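Local coordinates for protein 2-keto-3-deoxygluconate kinase (Thermotoga maritima, PDB 2AFB) that probably phosphorylates 2-keto-3-deoxygluconate with ATP, as a sugar kinase of the pfkB (ribokinase) family, at residues I21-S26 against I97-L102; D40-G45 against P326-V331; K66-P71 against H119-E124. All blocks are in the same frame, centred on the assembly; numbering follows the deposited sequence.

The three contacts lie around the small four-stranded sheet that, as in other ribokinase-like kinases, probably forms the lid over the sugar site of the alpha/beta core. Contact 1 pairs its inner strands 22-26 and 99-103. Contact 2, about 10 Å away between centres, runs from neighbouring strand 38-44, outermost in this chain, to the loop before helix 334-341. Contact 3, about 13 and 19 Å from contacts 1 and 2 between centres, joins the end of core strand 60-67 to the chain leaving lid strand 112-116. First segments come in the order 1, 2, 3, second segments 1, 3, 2. Contacts 2 and 3 thus join lid to core at two places, and all three reach the second subunit.

Contact 1 of 3, residues I21-S26 against I97-L102; sequences IMLRLS and IGIYFL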
ATOM      1  N   ILE A  21     -24.490  -1.034 -12.910  1.00 26.03           N
ATOM      2  CA  ILE A  21     -23.349  -1.195 -12.054  1.00 26.54           C
ATOM      3  C   ILE A  21     -22.148  -0.458 -12.638  1.00 28.20           C
ATOM      4  O   ILE A  21     -21.900  -0.476 -13.851  1.00 27.67           O
ATOM      5  CB  ILE A  21     -23.076  -2.682 -11.758  1.00 24.57           C
ATOM      6  CG1 ILE A  21     -22.038  -2.780 -10.637  1.00 26.17           C
ATOM      7  CG2 ILE A  21     -22.673  -3.440 -13.026  1.00 26.67           C
ATOM      8  CD1 ILE A  21     -21.782  -4.128 -10.089  1.00 23.23           C
HETATM    9  N   MSE A  22     -21.456   0.266 -11.772  1.00 26.83           N
HETATM   10  CA  MSE A  22     -20.378   1.115 -12.183  1.00 30.92           C
HETATM   11  C   MSE A  22     -19.109   0.715 -11.501  1.00 29.10           C
HETATM   12  O   MSE A  22     -19.134   0.197 -10.383  1.00 27.85           O
HETATM   13  CB  MSE A  22     -20.644   2.561 -11.807  1.00 26.82           C
HETATM   14  CG  MSE A  22     -21.765   3.117 -12.524  1.00 35.41           C
HETATM   15 SE   MSE A  22     -22.217   4.887 -11.894  1.00 44.96          SE
HETATM   16  CE  MSE A  22     -23.086   4.450 -10.056  1.00 38.23           C
ATOM     17  N   LEU A  23     -18.005   1.014 -12.174  1.00 26.22           N
ATOM     18  CA  LEU A  23     -16.698   1.037 -11.515  1.00 24.69           C
ATOM     19  C   LEU A  23     -16.613   2.201 -10.532  1.00 23.10           C
ATOM     20  O   LEU A  23     -16.838   3.340 -10.937  1.00 22.55           O
ATOM     21  CB  LEU A  23     -15.608   1.216 -12.554  1.00 22.96           C
ATOM     22  CG  LEU A  23     -14.182   1.487 -11.979  1.00 20.05           C
ATOM     23  CD1 LEU A  23     -13.579   0.335 -11.230  1.00 26.54           C
ATOM     24  CD2 LEU A  23     -13.254   1.888 -13.121  1.00 28.95           C
ATOM     25  N   ARG A  24     -16.255   1.935  -9.269  1.00 23.82           N
ATOM     26  CA  ARG A  24     -16.086   2.990  -8.290  1.00 25.08           C
ATOM     27  C   ARG A  24     -14.600   3.193  -7.940  1.00 23.06           C
ATOM     28  O   ARG A  24     -13.891   2.260  -7.597  1.00 23.87           O
ATOM     29  CB  ARG A  24     -16.848   2.702  -7.042  1.00 22.74           C
ATOM     30  CG  ARG A  24     -17.062   3.949  -6.201  1.00 31.44           C
ATOM     31  CD  ARG A  24     -17.647   3.595  -4.845  1.00 36.46           C
ATOM     32  NE  ARG A  24     -16.614   3.416  -3.866  1.00 32.95           N
ATOM     33  CZ  ARG A  24     -16.784   3.230  -2.561  1.00 38.21           C
ATOM     34  NH1 ARG A  24     -17.985   3.150  -1.996  1.00 32.30           N
ATOM     35  NH2 ARG A  24     -15.699   3.122  -1.805  1.00 31.35           N
ATOM     36  N   LEU A  25     -14.175   4.446  -8.022  1.00 24.46           N
ATOM     37  CA  LEU A  25     -12.778   4.808  -7.838  1.00 24.01           C
ATOM     38  C   LEU A  25     -12.730   5.779  -6.686  1.00 26.85           C
ATOM     39  O   LEU A  25     -13.294   6.856  -6.781  1.00 24.63           O
ATOM     40  CB  LEU A  25     -12.217   5.397  -9.085  1.00 20.59           C
ATOM     41  CG  LEU A  25     -12.106   4.518 -10.360  1.00 25.18           C
ATOM     42  CD1 LEU A  25     -11.565   5.382 -11.444  1.00 25.82           C
ATOM     43  CD2 LEU A  25     -11.232   3.266 -10.199  1.00 27.29           C
ATOM     44  N   SER A  26     -12.124   5.379  -5.568  1.00 25.20           N
ATOM     45  CA  SER A  26     -12.067   6.253  -4.391  1.00 25.21           C
ATOM     46  C   SER A  26     -10.655   6.379  -3.872  1.00 24.82           C
ATOM     47  O   SER A  26      -9.965   5.366  -3.802  1.00 23.90           O
ATOM     48  CB  SER A  26     -13.006   5.785  -3.270  1.00 23.32           C
ATOM     49  OG  SER A  26     -12.797   4.403  -3.027  1.00 30.31           O
ATOM     50  N   ILE A  97     -17.908   0.762 -19.580  1.00 22.94           N
ATOM     51  CA  ILE A  97     -18.559   0.737 -18.275  1.00 25.19           C
ATOM     52  C   ILE A  97     -18.630   2.131 -17.704  1.00 23.07           C
ATOM     53  O   ILE A  97     -17.764   2.957 -17.937  1.00 25.12           O
ATOM     54  CB  ILE A  97     -17.860  -0.191 -17.281  1.00 24.48           C
ATOM     55  CG1 ILE A  97     -18.829  -0.610 -16.160  1.00 24.62           C
ATOM     56  CG2 ILE A  97     -16.585   0.442 -16.695  1.00 29.10           C
ATOM     57  CD1 ILE A  97     -18.232  -1.579 -15.100  1.00 28.29           C
ATOM     58  N   GLY A  98     -19.717   2.419 -17.020  1.00 23.51           N
ATOM     59  CA  GLY A  98     -19.838   3.666 -16.293  1.00 25.23           C
ATOM     60  C   GLY A  98     -18.929   3.663 -15.093  1.00 24.87           C
ATOM     61  O   GLY A  98     -18.566   2.600 -14.569  1.00 23.74           O
ATOM     62  N   ILE A  99     -18.524   4.865 -14.696  1.00 26.20           N
ATOM     63  CA  ILE A  99     -17.602   5.061 -13.613  1.00 25.69           C
ATOM     64  C   ILE A  99     -18.088   6.166 -12.684  1.00 25.48           C
ATOM     65  O   ILE A  99     -18.660   7.158 -13.139  1.00 26.34           O
ATOM     66  CB  ILE A  99     -16.192   5.548 -14.127  1.00 24.89           C
ATOM     67  CG1 ILE A  99     -15.633   4.580 -15.156  1.00 25.63           C
ATOM     68  CG2 ILE A  99     -15.289   5.770 -12.937  1.00 26.62           C
ATOM     69  CD1 ILE A  99     -14.298   5.062 -15.798  1.00 25.01           C
ATOM     70  N   TYR A 100     -17.805   6.032 -11.392  1.00 27.17           N
ATOM     71  CA  TYR A 100     -17.824   7.180 -10.534  1.00 27.61           C
ATOM     72  C   TYR A 100     -16.657   7.250  -9.609  1.00 28.60           C
ATOM     73  O   TYR A 100     -16.155   6.219  -9.156  1.00 24.79           O
ATOM     74  CB  TYR A 100     -19.133   7.322  -9.774  1.00 31.82           C
ATOM     75  CG  TYR A 100     -19.456   6.412  -8.619  1.00 27.59           C
ATOM     76  CD1 TYR A 100     -19.796   5.072  -8.815  1.00 33.72           C
ATOM     77  CD2 TYR A 100     -19.484   6.912  -7.315  1.00 35.82           C
ATOM     78  CE1 TYR A 100     -20.179   4.258  -7.743  1.00 32.82           C
ATOM     79  CE2 TYR A 100     -19.882   6.113  -6.233  1.00 35.29           C
ATOM     80  CZ  TYR A 100     -20.231   4.790  -6.448  1.00 40.88           C
ATOM     81  OH  TYR A 100     -20.585   3.985  -5.370  1.00 33.84           O
ATOM     82  N   PHE A 101     -16.217   8.492  -9.384  1.00 25.83           N
ATOM     83  CA  PHE A 101     -15.122   8.771  -8.464  1.00 27.94           C
ATOM     84  C   PHE A 101     -15.757   9.251  -7.186  1.00 28.64           C
ATOM     85  O   PHE A 101     -16.620  10.101  -7.203  1.00 30.90           O
ATOM     86  CB  PHE A 101     -14.214   9.853  -8.994  1.00 24.68           C
ATOM     87  CG  PHE A 101     -13.578   9.522 -10.310  1.00 29.12           C
ATOM     88  CD1 PHE A 101     -14.287   9.630 -11.463  1.00 24.69           C
ATOM     89  CD2 PHE A 101     -12.257   9.072 -10.391  1.00 22.00           C
ATOM     90  CE1 PHE A 101     -13.718   9.318 -12.694  1.00 31.90           C
ATOM     91  CE2 PHE A 101     -11.686   8.767 -11.626  1.00 25.01           C
ATOM     92  CZ  PHE A 101     -12.441   8.871 -12.774  1.00 21.68           C
ATOM     93  N   LEU A 102     -15.315   8.720  -6.078  1.00 26.70           N
ATOM     94  CA  LEU A 102     -15.863   9.080  -4.795  1.00 27.92           C
ATOM     95  C   LEU A 102     -14.776   9.512  -3.829  1.00 24.70           C
ATOM     96  O   LEU A 102     -13.808   8.761  -3.586  1.00 27.15           O
ATOM     97  CB  LEU A 102     -16.608   7.879  -4.214  1.00 26.83           C
ATOM     98  CG  LEU A 102     -16.995   8.055  -2.737  1.00 29.45           C
ATOM     99  CD1 LEU A 102     -18.188   8.977  -2.682  1.00 35.57           C
ATOM    100  CD2 LEU A 102     -17.352   6.657  -2.119  1.00 32.25           C
TER
HETATM  101  O   HOH W   1     -22.025   0.906 -16.169  1.00 17.41           O
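Strands 22-26 and 99-102 run parallel, L23 facing I99, R24 facing Y100 and L25 facing F101. Four backbone hydrogen bonds join them: L23 N to G98 O, Y100 N to L23 O, L25 N to Y100 O and L102 N to L25 O, the last at 2.8 Å. Before the strand pair begins, a water lies 2.7 Å from I21 O and accepts from G98 N.

Around the Y100 ring and the R24 guanidinium the side chains interlock. Y100 CG sits between the backbone N and the carbonyl carbon (chi1 74°), and the ring receives R24 CG over one face, offset toward the rim, as a CH-pi contact 3.5 Å from the centroid. The guanidinium plane stands 76° from the ring plane, and L102 CD2 covers its centre, 3.5 Å from R24 CZ. M22, present as selenomethionine, crosses Y100 at about a right angle and brings its CE to 3.6 Å from Y100 CD1.

On the opposite face the contacts are apolar. L25 CD1 comes within 3.4 Å of F101 CE2 and also touches I99 CG2, while L23 CD2 lies beside I99 CG1. Here F101 and L25 of the second subunit pack on L23 and L25.

The polar ends of the first face reach D328: R24 NH1 forms salt bridges with D328 and D286, and Y100 OH hydrogen-bonds D328 OD2. An alanine in place of Y100 would probably leave R24 CG without the ring it rests on and D328 OD2 without its phenol partner. The chemistry divides this lid sheet in two, one face carrying a charged network toward the core and the other an apolar surface against the second subunit.

Contact 2 of 3, residues D40-G45 against P326-V331; sequences DVTYGG and PGDFVV
G44 and D328 bring their backbones nearest, with CA atoms 5.5 Å apart, and T42 faces G327 at a wider spacing. Segment 40-45 ends a strand that is outermost in this chain but continued at D40 by an antiparallel strand of the second subunit; 326-331 is irregular, and no direct hydrogen bond crosses between them. A water makes the junction: it donates to Y43 O, accepts from D328 N at 3.0 Å, and bonds T42 OG1 at 2.9 Å. Glycine at G44 lets the chains close in, since a beta carbon there would fall 2.1 Å from D328 OD2. Separately, the backbone angles of G327 (phi 101°) by themselves call for glycine.

Among the side chains, D328 points toward the strand, its CG anti to the carbonyl carbon (chi1 -69°), and OD2 comes to 3.3 Å from G44 CA. The F329 ring presents one face to Y43 O, which lies offset toward the rim and 3.7 Å from CE1; the bridging water sits over this same face. H79 stacks with the F329 ring and F83 meets it edge-to-face. T42 adds a looser touch, CG2 to G327 CA.

The D328 carboxylate is held from the lid by R24 and Y100, and the R24 charge would probably favour its ionised form. With direct bonds absent, the chemistry implies that strand 40-44 is tied to the core loop through one shared water and close contacts at glycine, a joint between lid and core.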
ATOM      1  N   ASP A  40      -8.655   3.142  -4.786  1.00 26.56           N
ATOM      2  CA  ASP A  40      -9.310   1.918  -4.401  1.00 25.80           C
ATOM      3  C   ASP A  40     -10.390   1.653  -5.419  1.00 25.87           C
ATOM      4  O   ASP A  40     -11.040   2.571  -5.865  1.00 25.55           O
ATOM      5  CB  ASP A  40      -9.911   2.057  -3.014  1.00 25.96           C
ATOM      6  CG  ASP A  40      -8.836   2.242  -1.941  1.00 31.59           C
ATOM      7  OD1 ASP A  40      -7.775   1.621  -2.110  1.00 31.16           O
ATOM      8  OD2 ASP A  40      -9.036   2.945  -0.936  1.00 37.60           O
ATOM      9  N   VAL A  41     -10.523   0.385  -5.777  1.00 25.74           N
ATOM     10  CA  VAL A  41     -11.396  -0.106  -6.824  1.00 27.57           C
ATOM     11  C   VAL A  41     -12.457  -0.989  -6.202  1.00 27.64           C
ATOM     12  O   VAL A  41     -12.167  -1.805  -5.372  1.00 28.39           O
ATOM     13  CB  VAL A  41     -10.630  -0.985  -7.849  1.00 27.06           C
ATOM     14  CG1 VAL A  41     -11.583  -1.771  -8.738  1.00 30.97           C
ATOM     15  CG2 VAL A  41      -9.737  -0.104  -8.715  1.00 29.31           C
ATOM     16  N   THR A  42     -13.691  -0.752  -6.600  1.00 28.19           N
ATOM     17  CA  THR A  42     -14.801  -1.645  -6.348  1.00 26.74           C
ATOM     18  C   THR A  42     -15.883  -1.428  -7.390  1.00 26.49           C
ATOM     19  O   THR A  42     -15.738  -0.607  -8.304  1.00 24.96           O
ATOM     20  CB  THR A  42     -15.345  -1.563  -4.889  1.00 31.64           C
ATOM     21  OG1 THR A  42     -16.147  -2.733  -4.632  1.00 32.73           O
ATOM     22  CG2 THR A  42     -16.171  -0.275  -4.642  1.00 30.03           C
ATOM     23  N   TYR A  43     -16.956  -2.203  -7.317  1.00 29.77           N
ATOM     24  CA  TYR A  43     -18.004  -2.105  -8.314  1.00 26.89           C
ATOM     25  C   TYR A  43     -19.322  -1.986  -7.567  1.00 26.49           C
ATOM     26  O   TYR A  43     -19.565  -2.736  -6.632  1.00 30.63           O
ATOM     27  CB  TYR A  43     -17.958  -3.314  -9.288  1.00 24.55           C
ATOM     28  CG  TYR A  43     -16.669  -3.342 -10.079  1.00 22.33           C
ATOM     29  CD1 TYR A  43     -15.547  -3.967  -9.581  1.00 27.49           C
ATOM     30  CD2 TYR A  43     -16.572  -2.720 -11.327  1.00 22.79           C
ATOM     31  CE1 TYR A  43     -14.350  -3.930 -10.276  1.00 30.86           C
ATOM     32  CE2 TYR A  43     -15.411  -2.700 -12.023  1.00 29.89           C
ATOM     33  CZ  TYR A  43     -14.292  -3.279 -11.493  1.00 26.21           C
ATOM     34  OH  TYR A  43     -13.121  -3.253 -12.212  1.00 28.89           O
ATOM     35  N   GLY A  44     -20.179  -1.052  -7.957  1.00 26.99           N
ATOM     36  CA  GLY A  44     -21.522  -1.030  -7.369  1.00 30.13           C
ATOM     37  C   GLY A  44     -22.547  -0.193  -8.065  1.00 27.30           C
ATOM     38  O   GLY A  44     -22.262   0.407  -9.081  1.00 29.33           O
ATOM     39  N   GLY A  45     -23.717  -0.092  -7.463  1.00 24.21           N
ATOM     40  CA  GLY A  45     -24.874   0.611  -8.068  1.00 25.26           C
ATOM     41  C   GLY A  45     -26.100   0.205  -7.269  1.00 27.81           C
ATOM     42  O   GLY A  45     -26.142  -0.897  -6.756  1.00 27.94           O
ATOM     43  N   PRO A 326     -16.525  -0.929   4.143  1.00 28.54           N
ATOM     44  CA  PRO A 326     -15.968  -0.320   2.937  1.00 26.76           C
ATOM     45  C   PRO A 326     -16.571  -0.925   1.670  1.00 26.96           C
ATOM     46  O   PRO A 326     -16.841  -2.114   1.625  1.00 28.71           O
ATOM     47  CB  PRO A 326     -14.467  -0.645   3.019  1.00 25.45           C
ATOM     48  CG  PRO A 326     -14.188  -0.858   4.488  1.00 28.71           C
ATOM     49  CD  PRO A 326     -15.453  -1.480   5.016  1.00 29.69           C
ATOM     50  N   GLY A 327     -16.893  -0.063   0.705  1.00 25.04           N
ATOM     51  CA  GLY A 327     -17.496  -0.481  -0.549  1.00 26.69           C
ATOM     52  C   GLY A 327     -18.983  -0.258  -0.607  1.00 27.71           C
ATOM     53  O   GLY A 327     -19.552   0.431   0.244  1.00 29.78           O
ATOM     54  N   ASP A 328     -19.606  -0.817  -1.648  1.00 26.62           N
ATOM     55  CA  ASP A 328     -21.017  -0.570  -1.937  1.00 29.00           C
ATOM     56  C   ASP A 328     -21.902  -1.752  -1.452  1.00 28.20           C
ATOM     57  O   ASP A 328     -23.096  -1.592  -1.206  1.00 28.46           O
ATOM     58  CB  ASP A 328     -21.241  -0.354  -3.465  1.00 25.56           C
ATOM     59  CG  ASP A 328     -20.651   0.947  -4.013  1.00 37.73           C
ATOM     60  OD1 ASP A 328     -19.799   1.548  -3.371  1.00 37.98           O
ATOM     61  OD2 ASP A 328     -21.035   1.378  -5.134  1.00 39.20           O
ATOM     62  N   PHE A 329     -21.319  -2.938  -1.353  1.00 26.72           N
ATOM     63  CA  PHE A 329     -22.069  -4.142  -1.033  1.00 28.03           C
ATOM     64  C   PHE A 329     -21.895  -4.439   0.470  1.00 29.13           C
ATOM     65  O   PHE A 329     -20.836  -4.196   1.038  1.00 31.39           O
ATOM     66  CB  PHE A 329     -21.452  -5.313  -1.825  1.00 27.03           C
ATOM     67  CG  PHE A 329     -21.739  -5.336  -3.311  1.00 28.52           C
ATOM     68  CD1 PHE A 329     -22.430  -4.317  -3.982  1.00 29.12           C
ATOM     69  CD2 PHE A 329     -21.245  -6.395  -4.077  1.00 26.56           C
ATOM     70  CE1 PHE A 329     -22.655  -4.385  -5.349  1.00 21.83           C
ATOM     71  CE2 PHE A 329     -21.496  -6.461  -5.452  1.00 28.21           C
ATOM     72  CZ  PHE A 329     -22.221  -5.472  -6.075  1.00 27.48           C
ATOM     73  N   VAL A 330     -22.911  -4.999   1.110  1.00 29.05           N
ATOM     74  CA  VAL A 330     -22.759  -5.528   2.459  1.00 27.76           C
ATOM     75  C   VAL A 330     -21.934  -6.814   2.408  1.00 27.95           C
ATOM     76  O   VAL A 330     -21.947  -7.558   1.411  1.00 27.91           O
ATOM     77  CB  VAL A 330     -24.113  -5.887   3.157  1.00 27.28           C
ATOM     78  CG1 VAL A 330     -25.005  -4.679   3.279  1.00 29.26           C
ATOM     79  CG2 VAL A 330     -24.851  -7.055   2.448  1.00 26.54           C
ATOM     80  N   VAL A 331     -21.192  -7.045   3.478  1.00 26.73           N
ATOM     81  CA  VAL A 331     -20.644  -8.352   3.812  1.00 24.16           C
ATOM     82  C   VAL A 331     -21.254  -8.613   5.178  1.00 27.60           C
ATOM     83  O   VAL A 331     -20.797  -8.040   6.163  1.00 27.71           O
ATOM     84  CB  VAL A 331     -19.083  -8.304   3.920  1.00 24.46           C
ATOM     85  CG1 VAL A 331     -18.506  -9.589   4.379  1.00 28.59           C
ATOM     86  CG2 VAL A 331     -18.468  -7.871   2.604  1.00 27.99           C
TER
HETATM   87  O   HOH W   2     -18.846  -2.939  -3.702  1.00 28.76           O

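Contact 3 of 3, residues K66-P71 against H119-E124; sequences KLPNNP and HSAISE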
ATOM      1  N   LYS A  66     -26.382  -4.497 -18.563  1.00 27.53           N
ATOM      2  CA  LYS A  66     -25.519  -4.646 -19.726  1.00 25.44           C
ATOM      3  C   LYS A  66     -24.145  -4.123 -19.319  1.00 27.32           C
ATOM      4  O   LYS A  66     -24.027  -3.078 -18.646  1.00 28.52           O
ATOM      5  CB  LYS A  66     -26.088  -3.868 -20.963  1.00 28.14           C
ATOM      6  CG  LYS A  66     -25.448  -4.268 -22.253  1.00 20.11           C
ATOM      7  CD  LYS A  66     -25.971  -3.502 -23.419  1.00 27.08           C
ATOM      8  CE  LYS A  66     -25.584  -4.165 -24.770  1.00 26.03           C
ATOM      9  NZ  LYS A  66     -26.150  -3.376 -25.950  1.00 23.89           N
ATOM     10  N   LEU A  67     -23.117  -4.896 -19.667  1.00 27.19           N
ATOM     11  CA  LEU A  67     -21.737  -4.497 -19.481  1.00 26.60           C
ATOM     12  C   LEU A  67     -20.956  -4.712 -20.744  1.00 24.78           C
ATOM     13  O   LEU A  67     -21.290  -5.616 -21.512  1.00 22.49           O
ATOM     14  CB  LEU A  67     -21.086  -5.337 -18.379  1.00 25.32           C
ATOM     15  CG  LEU A  67     -21.678  -5.073 -16.996  1.00 27.01           C
ATOM     16  CD1 LEU A  67     -21.203  -6.083 -16.011  1.00 25.35           C
ATOM     17  CD2 LEU A  67     -21.311  -3.667 -16.554  1.00 28.70           C
ATOM     18  N   PRO A  68     -19.874  -3.935 -20.934  1.00 25.41           N
ATOM     19  CA  PRO A  68     -19.074  -4.096 -22.139  1.00 28.63           C
ATOM     20  C   PRO A  68     -18.263  -5.361 -22.027  1.00 26.80           C
ATOM     21  O   PRO A  68     -17.933  -5.749 -20.940  1.00 25.57           O
ATOM     22  CB  PRO A  68     -18.131  -2.889 -22.100  1.00 28.47           C
ATOM     23  CG  PRO A  68     -17.978  -2.603 -20.651  1.00 27.93           C
ATOM     24  CD  PRO A  68     -19.325  -2.882 -20.058  1.00 25.80           C
ATOM     25  N   ASN A  69     -17.947  -5.983 -23.142  1.00 26.20           N
ATOM     26  CA  ASN A  69     -16.898  -6.989 -23.173  1.00 27.55           C
ATOM     27  C   ASN A  69     -15.521  -6.362 -23.128  1.00 29.52           C
ATOM     28  O   ASN A  69     -14.879  -6.201 -24.151  1.00 30.93           O
ATOM     29  CB  ASN A  69     -17.017  -7.862 -24.420  1.00 30.47           C
ATOM     30  CG  ASN A  69     -18.205  -8.780 -24.365  1.00 34.49           C
ATOM     31  OD1 ASN A  69     -18.361  -9.550 -23.408  1.00 36.38           O
ATOM     32  ND2 ASN A  69     -19.041  -8.715 -25.380  1.00 25.01           N
ATOM     33  N   ASN A  70     -15.087  -5.968 -21.938  1.00 28.37           N
ATOM     34  CA  ASN A  70     -13.741  -5.538 -21.731  1.00 26.44           C
ATOM     35  C   ASN A  70     -13.443  -5.965 -20.306  1.00 26.91           C
ATOM     36  O   ASN A  70     -14.336  -6.422 -19.618  1.00 25.00           O
ATOM     37  CB  ASN A  70     -13.579  -4.026 -22.071  1.00 25.97           C
ATOM     38  CG  ASN A  70     -14.229  -3.056 -21.035  1.00 29.29           C
ATOM     39  OD1 ASN A  70     -14.430  -3.416 -19.895  1.00 25.67           O
ATOM     40  ND2 ASN A  70     -14.506  -1.797 -21.456  1.00 18.22           N
ATOM     41  N   PRO A  71     -12.182  -5.871 -19.876  1.00 27.52           N
ATOM     42  CA  PRO A  71     -11.838  -6.305 -18.533  1.00 26.97           C
ATOM     43  C   PRO A  71     -12.599  -5.632 -17.400  1.00 26.56           C
ATOM     44  O   PRO A  71     -12.744  -6.238 -16.350  1.00 25.00           O
ATOM     45  CB  PRO A  71     -10.369  -5.940 -18.427  1.00 23.16           C
ATOM     46  CG  PRO A  71      -9.866  -5.977 -19.812  1.00 25.38           C
ATOM     47  CD  PRO A  71     -10.979  -5.424 -20.617  1.00 27.31           C
ATOM     48  N   HIS A 119     -22.930   7.401 -21.630  1.00 26.48           N
ATOM     49  CA  HIS A 119     -22.580   6.590 -22.794  1.00 29.71           C
ATOM     50  C   HIS A 119     -22.113   5.195 -22.410  1.00 27.77           C
ATOM     51  O   HIS A 119     -21.514   4.513 -23.218  1.00 26.97           O
ATOM     52  CB  HIS A 119     -21.532   7.297 -23.679  1.00 32.35           C
ATOM     53  CG  HIS A 119     -21.846   8.728 -23.956  1.00 35.52           C
ATOM     54  ND1 HIS A 119     -22.901   9.120 -24.754  1.00 40.32           N
ATOM     55  CD2 HIS A 119     -21.233   9.869 -23.551  1.00 40.50           C
ATOM     56  CE1 HIS A 119     -22.934  10.442 -24.816  1.00 35.72           C
ATOM     57  NE2 HIS A 119     -21.927  10.920 -24.102  1.00 37.60           N
ATOM     58  N   SER A 120     -22.432   4.782 -21.188  1.00 26.68           N
ATOM     59  CA  SER A 120     -22.194   3.426 -20.728  1.00 26.11           C
ATOM     60  C   SER A 120     -23.037   2.450 -21.524  1.00 27.31           C
ATOM     61  O   SER A 120     -24.080   2.818 -22.094  1.00 24.79           O
ATOM     62  CB  SER A 120     -22.567   3.273 -19.228  1.00 27.66           C
ATOM     63  OG  SER A 120     -23.985   3.433 -19.029  1.00 27.10           O
ATOM     64  N   ALA A 121     -22.597   1.187 -21.522  1.00 25.37           N
ATOM     65  CA  ALA A 121     -23.269   0.139 -22.258  1.00 27.39           C
ATOM     66  C   ALA A 121     -24.759   0.019 -21.830  1.00 26.46           C
ATOM     67  O   ALA A 121     -25.638  -0.168 -22.657  1.00 26.24           O
ATOM     68  CB  ALA A 121     -22.506  -1.193 -22.059  1.00 27.55           C
ATOM     69  N   ILE A 122     -25.042   0.128 -20.540  1.00 24.05           N
ATOM     70  CA  ILE A 122     -26.435   0.025 -20.093  1.00 25.29           C
ATOM     71  C   ILE A 122     -27.237   1.242 -20.548  1.00 24.62           C
ATOM     72  O   ILE A 122     -28.399   1.099 -20.924  1.00 26.18           O
ATOM     73  CB  ILE A 122     -26.558  -0.221 -18.544  1.00 28.84           C
ATOM     74  CG1 ILE A 122     -28.013  -0.334 -18.074  1.00 26.95           C
ATOM     75  CG2 ILE A 122     -25.906   0.896 -17.728  1.00 31.78           C
ATOM     76  CD1 ILE A 122     -28.678  -1.581 -18.491  1.00 27.34           C
ATOM     77  N   SER A 123     -26.622   2.424 -20.521  1.00 27.80           N
ATOM     78  CA  SER A 123     -27.302   3.663 -20.898  1.00 27.31           C
ATOM     79  C   SER A 123     -27.817   3.592 -22.326  1.00 25.86           C
ATOM     80  O   SER A 123     -28.874   4.106 -22.592  1.00 27.25           O
ATOM     81  CB  SER A 123     -26.435   4.909 -20.687  1.00 29.46           C
ATOM     82  OG  SER A 123     -25.477   5.093 -21.697  1.00 32.10           O
ATOM     83  N   GLU A 124     -27.087   2.881 -23.176  1.00 22.98           N
ATOM     84  CA  GLU A 124     -27.366   2.711 -24.586  1.00 28.75           C
ATOM     85  C   GLU A 124     -28.036   1.352 -24.871  1.00 27.78           C
ATOM     86  O   GLU A 124     -28.178   0.944 -26.038  1.00 26.73           O
ATOM     87  CB  GLU A 124     -26.017   2.801 -25.350  1.00 26.92           C
ATOM     88  CG  GLU A 124     -25.317   4.123 -25.099  1.00 34.44           C
ATOM     89  CD  GLU A 124     -24.140   4.365 -26.020  1.00 36.34           C
ATOM     90  OE1 GLU A 124     -23.583   3.363 -26.531  1.00 32.98           O
ATOM     91  OE2 GLU A 124     -23.775   5.563 -26.225  1.00 43.06           O
TER
HETATM   92  O   HOH W   3     -25.112  -0.925 -25.227  1.00 18.96           O
HETATM   93  O   HOH W   4     -22.786  -0.493 -18.663  1.00 22.35           O
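Across from K66, L67 and P68, segment 119-124 presents A121 and I122, with the turn that carries them set up by S120. S120 OG accepts from S123 N at 3.2 Å, an ST motif, and also bonds E20. S120 O receives two donors, E124 N at 3.2 Å and S123 OG, the latter at 2.7 Å in the carbonyl plane on a lone pair.

A121 follows, its CB directed at the end of the strand and resting 4.0 Å from P68 N, with P68 CD alongside. Its carbonyl O lies 3.4 Å from K66 CD. The lysine sets CG anti to its backbone N (chi1 -165°), and beyond CG the chain runs extended, bringing NZ to a salt bridge with D129 and to a water that accepts from it and donates to A121 O.

The place is a meeting of two parts of the kinase fold: strand 60-67 of the large central sheet leads through N70, the N-cap, into helix 71-82, while the loop 119-124 is chain returning from lid strand 112-116 toward the core.

At I122 a second water links the backbones, accepting from I122 N at 3.0 Å and donating to K66 O. I122 CD1 reaches 3.7 Å from K66 N and brushes K66 CB. E124 N makes a further, weak bond back to A121 O.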